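Side-chain contacts in cellulase (Xanthomonas axonopodis pv. citri, PDB 4W7W), which probably hydrolyses the beta-1,4-glucosidic bonds of cellulose as a family 5 glycoside hydrolase and binds cello-oligosaccharides such as cellopentaose: residues A166-G169 / T170-A173; Q249-T252 / S253-E257. All blocks are in the same frame, centred on the assembly; numbering follows the deposited sequence. Where two conformers were deposited one is given.

Contact 1 (A166-G169 / T170-A173); sequences AAQG and TITA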
loop_
_atom_site.group_PDB
_atom_site.type_symbol
_atom_site.label_atom_id
_atom_site.label_comp_id
_atom_site.label_asym_id
_atom_site.label_seq_id
_atom_site.Cartn_x
_atom_site.Cartn_y
_atom_site.Cartn_z
ATOM N N ALA A 166 -9.000 13.804 -7.609
ATOM C CA ALA A 166 -9.523 12.439 -7.674
ATOM C C ALA A 166 -9.564 11.816 -6.289
ATOM O O ALA A 166 -10.548 11.154 -5.921
ATOM C CB ALA A 166 -8.686 11.581 -8.613
ATOM N N ALA A 167 -8.505 12.027 -5.505
ATOM C CA ALA A 167 -8.458 11.511 -4.146
ATOM C C ALA A 167 -9.547 12.145 -3.278
ATOM O O ALA A 167 -10.201 11.446 -2.508
ATOM C CB ALA A 167 -7.080 11.761 -3.560
ATOM N N GLN A 168 -9.743 13.448 -3.403
ATOM C CA GLN A 168 -10.799 14.111 -2.647
ATOM C C GLN A 168 -12.162 13.495 -2.954
ATOM O O GLN A 168 -12.970 13.226 -2.057
ATOM C CB GLN A 168 -10.832 15.612 -2.935
ATOM C CG GLN A 168 -11.908 16.329 -2.128
ATOM C CD GLN A 168 -11.628 16.288 -0.646
ATOM O OE1 GLN A 168 -10.717 16.975 -0.174
ATOM N NE2 GLN A 168 -12.368 15.466 0.089
ATOM N N GLY A 169 -12.442 13.310 -4.234
ATOM C CA GLY A 169 -13.722 12.730 -4.616
ATOM C C GLY A 169 -13.905 11.346 -4.022
ATOM O O GLY A 169 -15.004 10.966 -3.622
ATOM N N THR A 170 -12.827 10.594 -3.952
ATOM C CA THR A 170 -12.881 9.257 -3.403
ATOM C C THR A 170 -13.100 9.264 -1.886
ATOM O O THR A 170 -13.919 8.502 -1.366
ATOM C CB THR A 170 -11.585 8.541 -3.777
ATOM O OG1 THR A 170 -11.491 8.451 -5.200
ATOM C CG2 THR A 170 -11.569 7.143 -3.230
ATOM N N ILE A 171 -12.368 10.115 -1.175
ATOM C CA ILE A 171 -12.560 10.275 0.270
ATOM C C ILE A 171 -14.008 10.655 0.560
ATOM O O ILE A 171 -14.669 10.069 1.418
ATOM C CB ILE A 171 -11.592 11.327 0.824
ATOM C CG1 ILE A 171 -10.146 10.818 0.768
ATOM C CG2 ILE A 171 -11.972 11.734 2.229
ATOM C CD1 ILE A 171 -9.132 11.940 0.854
ATOM N N THR A 172 -14.521 11.623 -0.178
ATOM C CA THR A 172 -15.888 12.083 0.008
ATOM C C THR A 172 -16.865 10.935 -0.200
ATOM O O THR A 172 -17.803 10.755 0.584
ATOM C CB THR A 172 -16.164 13.273 -0.913
ATOM O OG1 THR A 172 -15.341 14.354 -0.464
ATOM C CG2 THR A 172 -17.634 13.665 -0.928
ATOM N N ALA A 173 -16.675 10.184 -1.277
ATOM C CA ALA A 173 -17.554 9.058 -1.586
ATOM C C ALA A 173 -17.561 8.036 -0.453
ATOM O O ALA A 173 -18.615 7.506 -0.073
ATOM C CB ALA A 173 -17.161 8.411 -2.899
#

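Contact 2 (Q249-T252 / S253-E257); sequences QGFT and SWLRE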
loop_
_atom_site.group_PDB
_atom_site.type_symbol
_atom_site.label_atom_id
_atom_site.label_comp_id
_atom_site.label_asym_id
_atom_site.label_seq_id
_atom_site.Cartn_x
_atom_site.Cartn_y
_atom_site.Cartn_z
ATOM N N GLN A 249 12.911 11.811 5.478
ATOM C CA GLN A 249 12.903 12.999 6.332
ATOM C C GLN A 249 11.955 14.095 5.848
ATOM O O GLN A 249 11.245 14.684 6.655
ATOM C CB GLN A 249 14.311 13.590 6.507
ATOM C CG GLN A 249 15.190 12.729 7.366
ATOM C CD GLN A 249 16.453 13.437 7.784
ATOM O OE1 GLN A 249 16.517 14.674 7.814
ATOM N NE2 GLN A 249 17.440 12.672 8.144
ATOM N N GLY A 250 11.990 14.431 4.557
ATOM C CA GLY A 250 11.159 15.528 4.062
ATOM C C GLY A 250 9.662 15.264 4.195
ATOM O O GLY A 250 8.897 16.135 4.611
ATOM N N PHE A 251 9.273 14.032 3.872
ATOM C CA PHE A 251 7.904 13.579 4.038
ATOM C C PHE A 251 7.500 13.585 5.502
ATOM O O PHE A 251 6.405 14.056 5.836
ATOM C CB PHE A 251 7.761 12.195 3.400
ATOM C CG PHE A 251 6.405 11.574 3.559
ATOM C CD1 PHE A 251 5.304 12.053 2.864
ATOM C CD2 PHE A 251 6.217 10.496 4.405
ATOM C CE1 PHE A 251 4.068 11.451 3.008
ATOM C CE2 PHE A 251 4.980 9.898 4.553
ATOM C CZ PHE A 251 3.910 10.377 3.840
ATOM N N THR A 252 8.378 13.085 6.368
ATOM C CA THR A 252 8.097 13.077 7.799
ATOM C C THR A 252 7.851 14.496 8.306
ATOM O O THR A 252 6.907 14.755 9.061
ATOM C CB THR A 252 9.263 12.414 8.550
ATOM O OG1 THR A 252 9.393 11.060 8.108
ATOM C CG2 THR A 252 9.073 12.426 10.045
ATOM N N SER A 253 8.686 15.438 7.863
ATOM C CA SER A 253 8.498 16.818 8.283
ATOM C C SER A 253 7.161 17.372 7.781
ATOM O O SER A 253 6.466 18.074 8.501
ATOM C CB SER A 253 9.641 17.712 7.800
ATOM O OG SER A 253 9.604 18.971 8.444
ATOM N N TRP A 254 6.819 17.065 6.529
ATOM C CA TRP A 254 5.550 17.518 5.962
ATOM C C TRP A 254 4.373 17.011 6.792
ATOM O O TRP A 254 3.429 17.751 7.062
ATOM C CB TRP A 254 5.444 17.064 4.516
ATOM C CG TRP A 254 4.184 17.491 3.856
ATOM C CD1 TRP A 254 3.943 18.698 3.268
ATOM C CD2 TRP A 254 2.975 16.731 3.726
ATOM N NE1 TRP A 254 2.661 18.732 2.778
ATOM C CE2 TRP A 254 2.053 17.533 3.034
ATOM C CE3 TRP A 254 2.579 15.450 4.120
ATOM C CZ2 TRP A 254 0.764 17.096 2.730
ATOM C CZ3 TRP A 254 1.302 15.023 3.805
ATOM C CH2 TRP A 254 0.417 15.839 3.116
ATOM N N LEU A 255 4.423 15.743 7.198
ATOM C CA LEU A 255 3.371 15.215 8.056
ATOM C C LEU A 255 3.262 16.040 9.335
ATOM O O LEU A 255 2.171 16.449 9.739
ATOM C CB LEU A 255 3.659 13.759 8.437
ATOM C CG LEU A 255 3.673 12.744 7.305
ATOM C CD1 LEU A 255 4.219 11.421 7.840
ATOM C CD2 LEU A 255 2.294 12.575 6.701
ATOM N N ARG A 256 4.403 16.287 9.968
ATOM C CA ARG A 256 4.410 17.007 11.223
ATOM C C ARG A 256 3.899 18.445 11.047
ATOM O O ARG A 256 3.102 18.925 11.861
ATOM C CB ARG A 256 5.804 16.961 11.828
ATOM C CG ARG A 256 5.836 17.188 13.317
ATOM C CD ARG A 256 7.222 16.903 13.860
ATOM N NE ARG A 256 7.448 15.476 14.065
ATOM C CZ ARG A 256 8.536 14.812 13.725
ATOM N NH1 ARG A 256 9.580 15.418 13.167
ATOM N NH2 ARG A 256 8.591 13.518 13.985
ATOM N N GLU A 257 4.344 19.104 9.975
ATOM C CA GLU A 257 3.935 20.482 9.666
ATOM C C GLU A 257 2.431 20.611 9.506
ATOM O O GLU A 257 1.846 21.618 9.882
ATOM C CB GLU A 257 4.593 20.957 8.365
ATOM C CG GLU A 257 6.097 21.102 8.444
ATOM C CD GLU A 257 6.777 20.980 7.092
ATOM O OE1 GLU A 257 6.113 21.248 6.064
ATOM O OE2 GLU A 257 7.981 20.578 7.059
#

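Contact 1 (A166-G169 / T170-A173)
The flat peptide carbonyl of Ala166 takes two donors from Thr170, one from each face of its plane: Thr170 N at 3.1 Å from Ala166 O on one, and Thr170 OG1, 3.0 Å from the same oxygen, on the other. The setting is the middle of helix 160-176, one of the outer helices of the (beta/alpha)8 barrel, and the doubled bond is the familiar threonine pattern in which the hydroxyl turns back on the carbonyl one turn earlier. The torsion permits it: in the conformer given, OG1 stands beside the backbone N and opposite the carbonyl carbon (chi1 -62°), which puts the hydroxyl where it can give its proton to Ala166 O alongside the backbone N-H. Ile171 N makes the next rung, 2.9 Å from Ala167 O. The CG1 branch of Ile171 touches the same oxygen, CG1 being 3.3 Å from Ala167 O. The Gln168 side chain bends at chi2 (65°) and brings its amide nitrogen NE2 within 3.2 Å of Thr172 OG1, while NE2 is hydrogen-bonded to the loop carbonyl of Lys213. Gln168 O accepts the backbone N-H of Thr172, with Thr172 OG1 3.1 Å from Gln168 O. Ala166, Thr170 and Ala173 pack on helix 127-141, whereas Ala167 and Ile171 rest on Val185 of barrel strand 183-186. At the end of 170-173, Ala173 N bonds to Gly169 O at 3.0 Å, and the Ala173 methyl carbon CB sits 3.4 Å from that same oxygen.

Contact 2 (Q249-T252 / S253-E257)
Leu255 leans back over Phe251, one helical turn earlier, and from CG outward its atoms meet that residue. CB lies 3.5 Å from Thr252 O. With CG opposite the carbonyl carbon and beside the backbone N (chi1 -64°), the next atom, Leu255 CG, comes to 3.4 Å from Phe251 O and hangs above the phenyl face, a CH-pi contact with CG 4.3 Å from the centroid of the Phe251 ring and 15° off its normal. The two methyls reach neighbouring rim atoms: Leu255 CD1 is 3.7 Å from Phe251 CE2, and CD2 is 4.0 Å from Phe251 CZ. In the backbone, Leu255 N gives its proton to Phe251 O, so one residue pair is joined by both backbone and side chain. On another side of the same alpha-helix, Arg256 runs alongside Thr252, pointing the same way, with its NH2 4.1 Å from Thr252 CG2; that nitrogen is held by Asn289 and, as a salt bridge, by Asp291. Ser253 OG bonds to Glu257 OE2 at 2.7 Å, meeting the carboxylate on its anti side, 21° out of the carboxylate plane, and Arg197 gives the same oxygen a salt bridge. Helix 243-258 lies on the outside of the (beta/alpha)8 barrel: Phe251 packs on Phe221 and Ala223 of strand 219-226 and, like Trp254, edge-to-face with Trp196, while Thr252 touches Tyr285 of helix 273-288.

In the fold
Both contacts are local, each lying within a single outer helix of the (beta/alpha)8 barrel, so neither closes a loop between distant parts of the chain. From the N terminus, strand 147-150 leads into helix 160-176, which carries contact 1 and returns to strand 183-186. After strand 219-226 the chain enters helix 243-258 with contact 2 and continues to strand 262-268. The two are therefore in series, neither nested nor crossing, in two beta-alpha-beta crossovers separated along the chain. The centres of contact 1 and contact 2 are about 23 Å apart. The nearest atoms of contact 1 and contact 2 are about 11 Å apart, without touching. Contact 1 lies between helix 127-141 and strand 183-186, contact 2 beside helix 273-288 and strand 219-226.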